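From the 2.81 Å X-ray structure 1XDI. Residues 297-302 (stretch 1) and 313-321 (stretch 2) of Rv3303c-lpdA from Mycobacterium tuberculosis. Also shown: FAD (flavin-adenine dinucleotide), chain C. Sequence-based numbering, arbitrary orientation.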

ATOM      1  N   ASN A 297      -9.095  15.451  36.725  1.00 22.22           N
ATOM      2  CA  ASN A 297      -7.853  16.157  37.025  1.00 21.89           C
ATOM      3  C   ASN A 297      -6.742  15.805  36.033  1.00 20.51           C
ATOM      4  O   ASN A 297      -5.570  15.850  36.349  1.00 18.24           O
ATOM      5  N   TYR A 298      -7.152  15.454  34.825  1.00 19.94           N
ATOM      6  CA  TYR A 298      -6.230  15.107  33.756  1.00 19.75           C
ATOM      7  C   TYR A 298      -5.911  16.325  32.929  1.00 19.18           C
ATOM      8  O   TYR A 298      -6.739  17.213  32.756  1.00 17.70           O
ATOM      9  N   LEU A 299      -4.693  16.324  32.402  1.00 19.43           N
ATOM     10  CA  LEU A 299      -4.211  17.395  31.563  1.00 18.15           C
ATOM     11  C   LEU A 299      -4.709  17.042  30.166  1.00 17.44           C
ATOM     12  O   LEU A 299      -3.953  16.542  29.367  1.00 17.83           O
ATOM     13  N   THR A 300      -5.990  17.282  29.890  1.00 17.84           N
ATOM     14  CA  THR A 300      -6.612  16.975  28.589  1.00 16.65           C
ATOM     15  C   THR A 300      -5.691  17.322  27.426  1.00 15.63           C
ATOM     16  O   THR A 300      -5.212  18.441  27.307  1.00 15.30           O
ATOM     17  N   VAL A 301      -5.437  16.352  26.561  1.00 15.71           N
ATOM     18  CA  VAL A 301      -4.563  16.600  25.441  1.00 14.59           C
ATOM     19  C   VAL A 301      -5.178  16.243  24.095  1.00 16.44           C
ATOM     20  O   VAL A 301      -6.269  15.669  23.951  1.00 14.95           O
ATOM     21  N   ASP A 302      -4.421  16.635  23.094  1.00 19.65           N
ATOM     22  CA  ASP A 302      -4.726  16.448  21.674  1.00 20.36           C
ATOM     23  C   ASP A 302      -4.541  15.037  21.210  1.00 21.31           C
ATOM     24  O   ASP A 302      -4.248  14.120  21.985  1.00 23.35           O
ATOM     25  N   TYR A 313       2.763  20.916  25.516  1.00  8.32           N
ATOM     26  CA  TYR A 313       2.349  19.532  25.223  1.00  8.06           C
ATOM     27  C   TYR A 313       2.347  18.605  26.471  1.00  6.87           C
ATOM     28  O   TYR A 313       3.060  18.833  27.434  1.00  5.82           O
ATOM     29  N   ALA A 314       1.557  17.536  26.436  1.00  5.27           N
ATOM     30  CA  ALA A 314       1.570  16.569  27.535  1.00  3.60           C
ATOM     31  C   ALA A 314       1.495  15.212  26.866  1.00  1.95           C
ATOM     32  O   ALA A 314       1.180  15.160  25.696  1.00  1.00           O
ATOM     33  N   ALA A 315       1.787  14.135  27.597  1.00  1.22           N
ATOM     34  CA  ALA A 315       1.766  12.785  27.068  1.00  1.33           C
ATOM     35  C   ALA A 315       1.941  11.899  28.249  1.00  3.78           C
ATOM     36  O   ALA A 315       2.480  12.351  29.239  1.00  6.03           O
ATOM     37  N   GLY A 316       1.497  10.646  28.162  1.00  5.74           N
ATOM     38  CA  GLY A 316       1.638   9.720  29.284  1.00  8.79           C
ATOM     39  C   GLY A 316       0.400   9.581  30.193  1.00 10.83           C
ATOM     40  O   GLY A 316      -0.686  10.064  29.848  1.00 11.67           O
ATOM     41  N   ASP A 317       0.532   8.936  31.356  1.00 11.35           N
ATOM     42  CA  ASP A 317      -0.635   8.785  32.213  1.00 12.56           C
ATOM     43  C   ASP A 317      -1.283  10.086  32.633  1.00 12.47           C
ATOM     44  O   ASP A 317      -2.467  10.106  32.921  1.00 12.74           O
ATOM     45  N   CYS A 318      -0.516  11.174  32.668  1.00 12.22           N
ATOM     46  CA  CYS A 318      -1.061  12.420  33.148  1.00 10.79           C
ATOM     47  C   CYS A 318      -2.037  13.042  32.213  1.00 12.48           C
ATOM     48  O   CYS A 318      -2.588  14.101  32.542  1.00 13.64           O
ATOM     49  N   THR A 319      -2.253  12.418  31.048  1.00 12.60           N
ATOM     50  CA  THR A 319      -3.247  12.942  30.093  1.00 12.22           C
ATOM     51  C   THR A 319      -4.540  12.136  30.075  1.00 12.55           C
ATOM     52  O   THR A 319      -5.577  12.672  29.680  1.00 14.14           O
ATOM     53  N   GLY A 320      -4.485  10.873  30.488  1.00 10.70           N
ATOM     54  CA  GLY A 320      -5.685  10.073  30.491  1.00 11.19           C
ATOM     55  C   GLY A 320      -6.140   9.474  29.151  1.00 12.67           C
ATOM     56  O   GLY A 320      -7.299   9.068  29.029  1.00 12.37           O
ATOM     57  N   LEU A 321      -5.272   9.444  28.134  1.00 12.43           N
ATOM     58  CA  LEU A 321      -5.611   8.812  26.861  1.00 11.23           C
ATOM     59  C   LEU A 321      -5.771   7.362  27.243  1.00 12.32           C
ATOM     60  O   LEU A 321      -6.898   6.891  27.325  1.00 13.58           O
TER

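A loop that binds a cofactor can also pack against a neighbouring segment, and glycine or alanine allows close approach. The two stretches of Rv3303c-lpdA illustrate the principle with 381 Å² of buried surface, both sides summed, and a single hydrogen bond between them.

Stretch 2 enters as the end of a strand. Tyr-313, with chi1 in the m well, points away from stretch 1, and its OH is hydrogen-bonded elsewhere in the structure. The alternation of the strand then turns Ala-314 toward stretch 1. Ala-314 CB is a small apolar knob that meets Leu-299 CD1 at 3.3 Å, a tight contact, and Val-301 CG2 at 3.9 Å. Leu-299 leaves its backbone sideways with both chi angles between wells (-145° and -149°), whereas Val-301 points inward with chi1 at 104°, also off-well. Ala-315 faces away again.

The chain next passes the FAD. Gly-316 CA lies 2.9 Å from FAD O2P, so there is no room here for a side chain: an ideal CB on Gly-316 would come within 1.9 Å of FAD O2P, and the backbone angles independently call for glycine. Asp-317 follows with two bonds to the cofactor. Asp-317 N donates to FAD O2P at 3.0 Å, and Asp-317 OD1 accepts from FAD O3' at 2.8 Å, the side chain being in the m rotamer. Its carbonyl meets stretch 1, with Asp-317 O 3.6 Å from Tyr-298 CE1.

The CA-to-CB bond of Cys-318, chi1 p, runs sideways, and the residue contributes through its backbone: Leu-299 N donates to Cys-318 O at 3.1 Å and a nearly straight 165°. The same oxygen sits at the edge of the Tyr-298 ring, near its plane. The CA atoms nearest each other across the stretches are those of Leu-299 and Thr-319, 4.8 Å apart. The CA-to-CB bond of Thr-319 points away overall, though CB still touches stretch 1. With chi1 of Thr-319 in the p well, Thr-319 CG2 reaches Val-301 CB at 3.9 Å, while Thr-319 OG1 donates to Gly-316 O at 3.1 Å. The backbone Thr-319 N donates to that same Gly-316 O, also at 3.1 Å.

Gly-320 completes the fit. Tyr-298, chi1 m, points toward stretch 2 and lays one ring face over Gly-320 CA, which stands 3.9 Å from the centroid of the six Tyr-298 ring atoms CG to CZ in a CH-pi contact. An ideal CB on Gly-320 would fall 2.9 Å from Tyr-298 CG, a clash. Leu-321 turns sideways, beyond contact.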

ATOM      1  CB  ASN A 297      -7.368  15.872  38.430  1.00 22.52           C
ATOM      2  CG  ASN A 297      -8.205  16.546  39.474  1.00 23.84           C
ATOM      3  OD1 ASN A 297      -8.405  17.753  39.458  1.00 24.05           O
ATOM      4  ND2 ASN A 297      -8.698  15.763  40.410  1.00 27.75           N
ATOM      5  CB  TYR A 298      -6.813  14.038  32.801  1.00 19.08           C
ATOM      6  CG  TYR A 298      -6.844  12.669  33.375  1.00 15.69           C
ATOM      7  CD1 TYR A 298      -5.670  12.063  33.828  1.00 17.23           C
ATOM      8  CD2 TYR A 298      -8.033  11.978  33.488  1.00 15.09           C
ATOM      9  CE1 TYR A 298      -5.686  10.769  34.395  1.00 17.25           C
ATOM     10  CE2 TYR A 298      -8.077  10.689  34.048  1.00 15.76           C
ATOM     11  CZ  TYR A 298      -6.903  10.102  34.501  1.00 16.29           C
ATOM     12  OH  TYR A 298      -6.952   8.911  35.119  1.00 14.89           O
ATOM     13  CB  LEU A 299      -2.673  17.437  31.615  1.00 15.40           C
ATOM     14  CG  LEU A 299      -2.078  18.838  31.535  1.00 13.27           C
ATOM     15  CD1 LEU A 299      -0.769  18.743  30.860  1.00 12.80           C
ATOM     16  CD2 LEU A 299      -2.967  19.792  30.778  1.00 11.54           C
ATOM     17  CB  THR A 300      -7.896  17.751  28.436  1.00 17.67           C
ATOM     18  OG1 THR A 300      -7.638  19.145  28.686  1.00 23.45           O
ATOM     19  CG2 THR A 300      -8.899  17.290  29.461  1.00 20.00           C
ATOM     20  CB  VAL A 301      -3.190  15.861  25.646  1.00 14.00           C
ATOM     21  CG1 VAL A 301      -3.092  14.636  24.792  1.00 13.36           C
ATOM     22  CG2 VAL A 301      -2.061  16.775  25.382  1.00 12.06           C
ATOM     23  CB  ASP A 302      -3.754  17.284  20.841  1.00 20.87           C
ATOM     24  CG  ASP A 302      -4.438  18.264  20.057  1.00 18.76           C
ATOM     25  OD1 ASP A 302      -5.650  18.037  19.920  1.00 19.17           O
ATOM     26  OD2 ASP A 302      -3.801  19.224  19.602  1.00 18.48           O
ATOM     27  CB  TYR A 313       3.307  18.876  24.216  1.00  8.60           C
ATOM     28  CG  TYR A 313       3.357  19.477  22.829  1.00 10.13           C
ATOM     29  CD1 TYR A 313       4.071  20.671  22.559  1.00 10.08           C
ATOM     30  CD2 TYR A 313       2.670  18.867  21.780  1.00 11.17           C
ATOM     31  CE1 TYR A 313       4.087  21.215  21.279  1.00 10.40           C
ATOM     32  CE2 TYR A 313       2.665  19.419  20.497  1.00 11.23           C
ATOM     33  CZ  TYR A 313       3.372  20.575  20.257  1.00 11.17           C
ATOM     34  OH  TYR A 313       3.383  21.038  18.979  1.00 10.50           O
ATOM     35  CB  ALA A 314       0.391  16.774  28.455  1.00  3.15           C
ATOM     36  CB  ALA A 315       2.886  12.594  26.168  1.00  1.80           C
ATOM     37  CB  ASP A 317      -0.303   8.047  33.491  1.00 15.35           C
ATOM     38  CG  ASP A 317       0.100   6.623  33.256  1.00 18.96           C
ATOM     39  OD1 ASP A 317      -0.231   6.063  32.169  1.00 18.08           O
ATOM     40  OD2 ASP A 317       0.741   6.069  34.203  1.00 23.00           O
ATOM     41  CB  CYS A 318       0.033  13.422  33.483  1.00  9.57           C
ATOM     42  SG  CYS A 318       0.771  14.297  32.084  1.00  6.76           S
ATOM     43  CB  THR A 319      -2.750  13.035  28.605  1.00 11.93           C
ATOM     44  OG1 THR A 319      -2.571  11.733  28.031  1.00  8.19           O
ATOM     45  CG2 THR A 319      -1.473  13.804  28.545  1.00 12.51           C
ATOM     46  CB  LEU A 321      -4.474   8.877  25.894  1.00  9.73           C
ATOM     47  CG  LEU A 321      -4.755   9.234  24.452  1.00  9.29           C
ATOM     48  CD1 LEU A 321      -3.757   8.470  23.605  1.00  9.57           C
ATOM     49  CD2 LEU A 321      -6.156   8.895  24.039  1.00  9.70           C
TER
HETATM   50  PA  FAD C 999       5.499   7.676  34.605  1.00 10.91           P
HETATM   51  O1A FAD C 999       4.502   7.418  35.728  1.00 12.95           O
HETATM   52  O2A FAD C 999       6.224   6.452  34.047  1.00  8.28           O
HETATM   53  O5B FAD C 999       6.495   8.671  35.189  1.00 10.84           O
HETATM   54  C5B FAD C 999       6.426  10.099  35.153  1.00 10.03           C
HETATM   55  C4B FAD C 999       7.618  10.417  36.031  1.00  9.05           C
HETATM   56  O4B FAD C 999       7.839  11.799  36.142  1.00  8.22           O
HETATM   57  C3B FAD C 999       7.609   9.881  37.561  1.00  8.19           C
HETATM   58  O3B FAD C 999       8.294   8.641  37.745  1.00  3.90           O
HETATM   59  C2B FAD C 999       8.176  10.958  38.358  1.00 10.30           C
HETATM   60  O2B FAD C 999       9.504  10.818  38.869  1.00 12.96           O
HETATM   61  C1B FAD C 999       8.156  12.180  37.475  1.00 10.01           C
HETATM   62  N9A FAD C 999       7.415  13.297  37.908  1.00  7.28           N
HETATM   63  C8A FAD C 999       6.160  13.467  38.458  1.00  8.87           C
HETATM   64  N7A FAD C 999       5.872  14.713  38.736  1.00  8.41           N
HETATM   65  C5A FAD C 999       6.983  15.407  38.356  1.00  8.16           C
HETATM   66  C6A FAD C 999       7.347  16.764  38.382  1.00  6.99           C
HETATM   67  N6A FAD C 999       6.549  17.704  38.845  1.00  5.33           N
HETATM   68  N1A FAD C 999       8.593  17.112  37.903  1.00  5.89           N
HETATM   69  C2A FAD C 999       9.445  16.195  37.420  1.00  5.45           C
HETATM   70  N3A FAD C 999       9.166  14.837  37.357  1.00  7.49           N
HETATM   71  C4A FAD C 999       7.856  14.584  37.882  1.00  7.96           C
HETATM   72  N1  FAD C 999       1.940  -0.245  30.787  1.00  5.54           N
HETATM   73  C2  FAD C 999       2.296  -1.059  29.747  1.00  6.11           C
HETATM   74  O2  FAD C 999       2.415  -0.619  28.588  1.00  9.84           O
HETATM   75  N3  FAD C 999       2.525  -2.393  29.998  1.00  3.02           N
HETATM   76  C4  FAD C 999       2.442  -3.006  31.217  1.00  1.67           C
HETATM   77  O4  FAD C 999       2.679  -4.210  31.307  1.00  2.12           O
HETATM   78  C4X FAD C 999       2.093  -2.210  32.225  1.00  3.89           C
HETATM   79  N5  FAD C 999       2.009  -2.827  33.505  1.00  5.44           N
HETATM   80  C5X FAD C 999       1.642  -1.979  34.582  1.00  5.92           C
HETATM   81  C6  FAD C 999       1.555  -2.499  35.892  1.00  6.94           C
HETATM   82  C7  FAD C 999       1.189  -1.701  37.008  1.00  7.15           C
HETATM   83  C7M FAD C 999       1.121  -2.326  38.423  1.00  7.14           C
HETATM   84  C8  FAD C 999       0.885  -0.329  36.773  1.00  5.29           C
HETATM   85  C8M FAD C 999       0.462   0.614  37.888  1.00  5.84           C
HETATM   86  C9  FAD C 999       0.976   0.211  35.523  1.00  4.69           C
HETATM   87  C9A FAD C 999       1.361  -0.547  34.423  1.00  4.23           C
HETATM   88  N10 FAD C 999       1.491  -0.022  33.049  1.00  4.19           N
HETATM   89  C10 FAD C 999       1.850  -0.823  32.003  1.00  4.98           C
HETATM   90  C1' FAD C 999       1.260   1.363  32.890  1.00  2.93           C
HETATM   91  C2' FAD C 999       2.473   2.184  32.564  1.00  3.17           C
HETATM   92  O2' FAD C 999       3.491   1.951  33.600  1.00  1.51           O
HETATM   93  C3' FAD C 999       2.175   3.656  32.494  1.00  4.07           C
HETATM   94  O3' FAD C 999       1.340   3.880  31.388  1.00  2.64           O
HETATM   95  C4' FAD C 999       3.374   4.547  32.238  1.00  5.47           C
HETATM   96  O4' FAD C 999       4.192   4.308  33.445  1.00  9.05           O
HETATM   97  C5' FAD C 999       3.176   5.983  32.259  1.00  5.80           C
HETATM   98  O5' FAD C 999       4.392   6.618  31.892  1.00  8.14           O
HETATM   99  P   FAD C 999       4.628   8.159  31.963  1.00  6.72           P
HETATM  100  O1P FAD C 999       5.913   8.350  31.397  1.00  7.89           O
HETATM  101  O2P FAD C 999       3.519   8.973  31.421  1.00  8.26           O
HETATM  102  O3P FAD C 999       4.635   8.359  33.493  1.00  8.64           O